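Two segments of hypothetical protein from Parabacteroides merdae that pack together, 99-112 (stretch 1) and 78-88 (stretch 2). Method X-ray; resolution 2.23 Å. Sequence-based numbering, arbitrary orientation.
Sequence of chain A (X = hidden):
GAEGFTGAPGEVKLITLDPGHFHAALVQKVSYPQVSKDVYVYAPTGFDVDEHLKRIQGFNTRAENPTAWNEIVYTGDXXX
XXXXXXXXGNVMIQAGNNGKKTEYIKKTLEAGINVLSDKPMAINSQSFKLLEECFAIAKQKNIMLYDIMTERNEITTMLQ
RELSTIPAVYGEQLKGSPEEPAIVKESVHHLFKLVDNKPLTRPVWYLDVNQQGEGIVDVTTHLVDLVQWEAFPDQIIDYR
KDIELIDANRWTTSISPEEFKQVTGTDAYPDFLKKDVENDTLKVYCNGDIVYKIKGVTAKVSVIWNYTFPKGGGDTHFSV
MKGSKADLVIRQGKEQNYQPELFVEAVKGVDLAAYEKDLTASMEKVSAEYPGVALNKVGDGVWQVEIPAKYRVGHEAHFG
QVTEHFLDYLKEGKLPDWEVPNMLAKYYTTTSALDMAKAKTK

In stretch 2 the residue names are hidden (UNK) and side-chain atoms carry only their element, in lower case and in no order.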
# COMPACT_ATOMS: atom_id res chain seq x y z
N GLY A 99 9.69 8.22 9.09
CA GLY A 99 11.10 8.48 9.35
C GLY A 99 11.59 7.72 10.57
O GLY A 99 12.68 7.16 10.56
N LYS A 100 10.76 7.70 11.60
CA LYS A 100 11.00 6.95 12.83
C LYS A 100 10.72 5.43 12.73
O LYS A 100 11.18 4.66 13.56
CB LYS A 100 10.12 7.52 13.94
CG LYS A 100 10.43 8.95 14.36
CD LYS A 100 9.25 9.55 15.13
CE LYS A 100 9.67 10.25 16.40
NZ LYS A 100 10.20 11.61 16.13
N LYS A 101 9.96 5.02 11.73
CA LYS A 101 9.35 3.69 11.72
C LYS A 101 10.33 2.52 11.79
O LYS A 101 10.14 1.59 12.56
CB LYS A 101 8.49 3.52 10.47
CG LYS A 101 7.80 2.17 10.35
CD LYS A 101 7.17 1.99 8.97
CE LYS A 101 5.94 2.85 8.77
NZ LYS A 101 4.77 2.35 9.54
N THR A 102 11.37 2.56 10.96
CA THR A 102 12.24 1.40 10.80
C THR A 102 13.00 1.09 12.10
O THR A 102 13.12 -0.07 12.50
CB THR A 102 13.20 1.56 9.60
OG1 THR A 102 12.52 2.21 8.51
CG2 THR A 102 13.70 0.20 9.13
N GLU A 103 13.48 2.14 12.76
CA GLU A 103 14.14 1.98 14.06
C GLU A 103 13.18 1.40 15.10
O GLU A 103 13.53 0.45 15.80
CB GLU A 103 14.73 3.31 14.54
CG GLU A 103 15.59 3.23 15.80
CD GLU A 103 16.75 2.24 15.69
OE1 GLU A 103 17.37 2.14 14.60
OE2 GLU A 103 17.05 1.58 16.70
N TYR A 104 11.96 1.94 15.18
CA TYR A 104 10.92 1.36 16.02
C TYR A 104 10.76 -0.13 15.76
O TYR A 104 10.71 -0.93 16.68
CB TYR A 104 9.55 1.99 15.72
CG TYR A 104 9.30 3.42 16.16
CD1 TYR A 104 10.13 4.07 17.08
CD2 TYR A 104 8.19 4.10 15.69
CE1 TYR A 104 9.85 5.37 17.48
CE2 TYR A 104 7.91 5.39 16.08
CZ TYR A 104 8.74 6.02 16.97
OH TYR A 104 8.44 7.31 17.35
N ILE A 105 10.64 -0.48 14.48
CA ILE A 105 10.44 -1.87 14.09
C ILE A 105 11.58 -2.76 14.57
O ILE A 105 11.34 -3.84 15.11
CB ILE A 105 10.25 -2.01 12.56
CG1 ILE A 105 8.87 -1.46 12.16
CG2 ILE A 105 10.36 -3.47 12.12
CD1 ILE A 105 8.61 -1.39 10.66
N LYS A 106 12.82 -2.33 14.37
CA LYS A 106 13.97 -3.13 14.78
C LYS A 106 13.96 -3.44 16.28
O LYS A 106 14.10 -4.59 16.69
CB LYS A 106 15.28 -2.43 14.40
CG LYS A 106 16.48 -3.37 14.40
CD LYS A 106 17.78 -2.64 14.67
CE LYS A 106 17.94 -2.30 16.14
NZ LYS A 106 19.37 -2.12 16.50
N LYS A 107 13.77 -2.41 17.10
CA LYS A 107 13.82 -2.57 18.56
C LYS A 107 12.69 -3.43 19.08
O LYS A 107 12.85 -4.14 20.07
CB LYS A 107 13.80 -1.21 19.26
CG LYS A 107 14.95 -0.31 18.84
CD LYS A 107 15.30 0.68 19.93
CE LYS A 107 16.13 0.01 21.01
NZ LYS A 107 16.35 0.92 22.16
N THR A 108 11.55 -3.36 18.40
CA THR A 108 10.39 -4.16 18.78
C THR A 108 10.64 -5.64 18.50
O THR A 108 10.32 -6.49 19.32
CB THR A 108 9.13 -3.68 18.05
OG1 THR A 108 8.90 -2.30 18.37
CG2 THR A 108 7.94 -4.48 18.47
N LEU A 109 11.22 -5.95 17.34
CA LEU A 109 11.51 -7.34 16.98
C LEU A 109 12.57 -7.95 17.89
O LEU A 109 12.43 -9.10 18.31
CB LEU A 109 11.95 -7.43 15.52
CG LEU A 109 10.87 -7.08 14.48
CD1 LEU A 109 11.52 -6.78 13.14
CD2 LEU A 109 9.84 -8.19 14.35
N GLU A 110 13.62 -7.19 18.21
CA GLU A 110 14.61 -7.59 19.21
C GLU A 110 13.97 -8.01 20.53
O GLU A 110 14.47 -8.89 21.22
CB GLU A 110 15.56 -6.45 19.53
CG GLU A 110 16.59 -6.16 18.45
CD GLU A 110 17.55 -5.06 18.87
OE1 GLU A 110 17.11 -4.07 19.52
OE2 GLU A 110 18.75 -5.19 18.55
N ALA A 111 12.86 -7.36 20.89
CA ALA A 111 12.16 -7.67 22.13
C ALA A 111 11.21 -8.86 22.00
O ALA A 111 10.49 -9.17 22.95
CB ALA A 111 11.41 -6.43 22.62
N GLY A 112 11.22 -9.52 20.84
CA GLY A 112 10.41 -10.72 20.63
C GLY A 112 8.95 -10.43 20.32
O GLY A 112 8.11 -11.30 20.47
N UNK A 78 9.50 9.36 26.84
CA UNK A 78 10.12 8.05 26.92
C UNK A 78 9.18 6.91 26.51
O UNK A 78 9.32 5.79 27.01
c UNK A 78 9.49 7.83 29.39
o UNK A 78 9.73 7.40 30.53
c UNK A 78 10.62 7.81 28.36
o UNK A 78 8.36 8.28 29.07
N UNK A 79 8.24 7.19 25.62
CA UNK A 79 7.22 6.20 25.21
C UNK A 79 7.83 4.88 24.72
O UNK A 79 7.38 3.81 25.13
c UNK A 79 7.06 6.35 21.80
c UNK A 79 6.91 7.23 22.87
c UNK A 79 7.38 8.53 22.72
c UNK A 79 8.00 8.95 21.55
c UNK A 79 7.67 6.75 20.63
o UNK A 79 8.74 8.47 19.36
c UNK A 79 8.13 8.05 20.51
c UNK A 79 6.25 6.78 24.16
N UNK A 80 8.87 4.96 23.88
CA UNK A 80 9.50 3.76 23.31
C UNK A 80 10.22 2.97 24.39
O UNK A 80 10.07 1.75 24.49
c UNK A 80 11.17 2.93 21.50
c UNK A 80 10.18 2.11 20.70
c UNK A 80 10.49 4.11 22.20
c UNK A 80 12.30 3.42 20.61
N UNK A 81 11.01 3.68 25.17
CA UNK A 81 11.71 3.11 26.32
C UNK A 81 10.74 2.38 27.27
O UNK A 81 11.06 1.28 27.73
o UNK A 81 14.79 5.69 28.16
c UNK A 81 12.47 4.25 27.02
c UNK A 81 13.21 3.91 28.30
o UNK A 81 13.61 5.54 30.01
c UNK A 81 13.92 5.13 28.87
N UNK A 82 9.57 2.97 27.53
CA UNK A 82 8.55 2.36 28.41
C UNK A 82 7.92 1.11 27.79
O UNK A 82 7.72 0.11 28.47
c UNK A 82 7.58 3.38 31.29
n UNK A 82 7.43 5.33 32.86
c UNK A 82 7.73 4.19 30.01
c UNK A 82 8.19 4.10 32.49
c UNK A 82 7.44 3.36 28.78
N UNK A 83 7.60 1.18 26.51
CA UNK A 83 7.03 0.04 25.80
C UNK A 83 7.94 -1.15 25.87
O UNK A 83 7.51 -2.26 26.19
c UNK A 83 6.70 -0.72 20.95
c UNK A 83 6.80 0.41 24.34
se UNK A 83 7.00 -1.80 22.55
c UNK A 83 5.90 -0.60 23.66
N UNK A 84 9.22 -0.93 25.58
CA UNK A 84 10.19 -2.02 25.57
C UNK A 84 10.39 -2.58 26.96
O UNK A 84 10.57 -3.78 27.12
c UNK A 84 11.23 -2.40 22.64
c UNK A 84 12.69 -0.41 23.05
c UNK A 84 11.52 -1.54 24.97
c UNK A 84 11.45 -1.16 23.49
N UNK A 85 10.35 -1.70 27.97
CA UNK A 85 10.52 -2.11 29.37
C UNK A 85 9.36 -2.93 29.90
O UNK A 85 9.55 -3.89 30.63
c UNK A 85 10.71 -0.88 30.24
N UNK A 86 8.15 -2.53 29.53
CA UNK A 86 6.95 -3.16 30.08
C UNK A 86 6.58 -4.43 29.33
O UNK A 86 6.01 -5.33 29.92
o UNK A 86 3.97 -0.03 30.35
c UNK A 86 5.79 -2.16 30.09
c UNK A 86 4.91 -0.02 31.18
o UNK A 86 4.97 0.78 32.13
c UNK A 86 6.06 -1.01 31.05
N UNK A 87 6.93 -4.51 28.04
CA UNK A 87 6.59 -5.66 27.18
C UNK A 87 5.20 -6.23 27.48
O UNK A 87 5.06 -7.41 27.80
n UNK A 87 12.00 -6.16 26.36
c UNK A 87 7.64 -6.77 27.28
c UNK A 87 11.30 -7.48 26.45
c UNK A 87 9.80 -7.48 26.13
c UNK A 87 9.04 -6.35 26.82
N UNK A 88 4.18 -5.39 27.36
CA UNK A 88 2.82 -5.79 27.74
C UNK A 88 2.03 -6.45 26.62
O UNK A 88 0.96 -7.00 26.87
c UNK A 88 2.06 -4.58 28.29
n UNK A 88 0.92 -1.52 31.98
c UNK A 88 1.82 -2.94 30.17
c UNK A 88 2.34 -4.30 29.76
c UNK A 88 1.57 -2.83 31.66

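Position 78 carries two side-chain carbons, the second bearing two oxygens, and touches nothing on stretch 1. That is an aspartate, D78, sitting at the N-cap position without a capping bond from its side chain.

Position 79 has one carbon leading into a six-carbon ring with a single oxygen. The oxygen lies 2.3 Å from OH of Y104 and 3.6 Å from CE of K100. A ring with a hydroxyl is tyrosine, Y79. The hydroxyl pair is a very short hydrogen bond in which either partner could donate, and each oxygen lies at the edge of the other ring.

Position 80 shows four carbons forked at the second, with one tip 4.1 Å from CD1 of Y104 and the other 4.1 Å from CD of K107. The fork after one methylene identifies leucine, L80.

Position 81 has three carbons, the third carrying two oxygens. It is glutamate, E81, whose CA-to-CB bond points away from stretch 1.

Position 82 is a row of four carbons ending in nitrogen, out of reach of the partner: K82. Its NZ makes a long salt bridge, 3.9 Å, to OD2 of D78, one turn back.

Position 83 is unbranched: two carbons, a selenium, one carbon. The terminal carbon lies 3.7 Å from OG1 of T108. This is selenomethionine, M83.

Position 84 has four carbons, again forked at the second, which makes it leucine, L84. Its CD2 lies 3.5 Å from O of K107 and 4.0 Å from CB of A111. Its CA-to-CB bond points sideways, yet the chain's end comes nearer to the partner.

Position 85 has a single carbon and no contact: alanine, A85.

Position 86 has three carbons, the last with two oxygens, and is also out of reach: glutamate, E86.

Position 87 is four carbons ending in nitrogen, with the nitrogen 3.8 Å from CB of A111. This is K87, which leaves the helix with positive phi; its NZ turns back to bond O of L84 at 2.9 Å.

Position 88 repeats the four carbons and nitrogen without contact: K88.

The rule is two nearly parallel helices, 18° apart with axes 10.6 Å at closest approach, meeting through Y79, L80, M83 and L84, with K87 and A111, just past the helix ends, adding a last contact. Tyrosines join hydroxyls near one end, while L80 and L84 fill the space beside Y104, K107 and A111. The small A111 accompanies the closer backbone approach: its CA is 6.9 Å from CA of L84, against 7.8 Å between CA of Y104 and CA of L80.

Stretch 2, residues 78-88: DYLEKMLAEKK
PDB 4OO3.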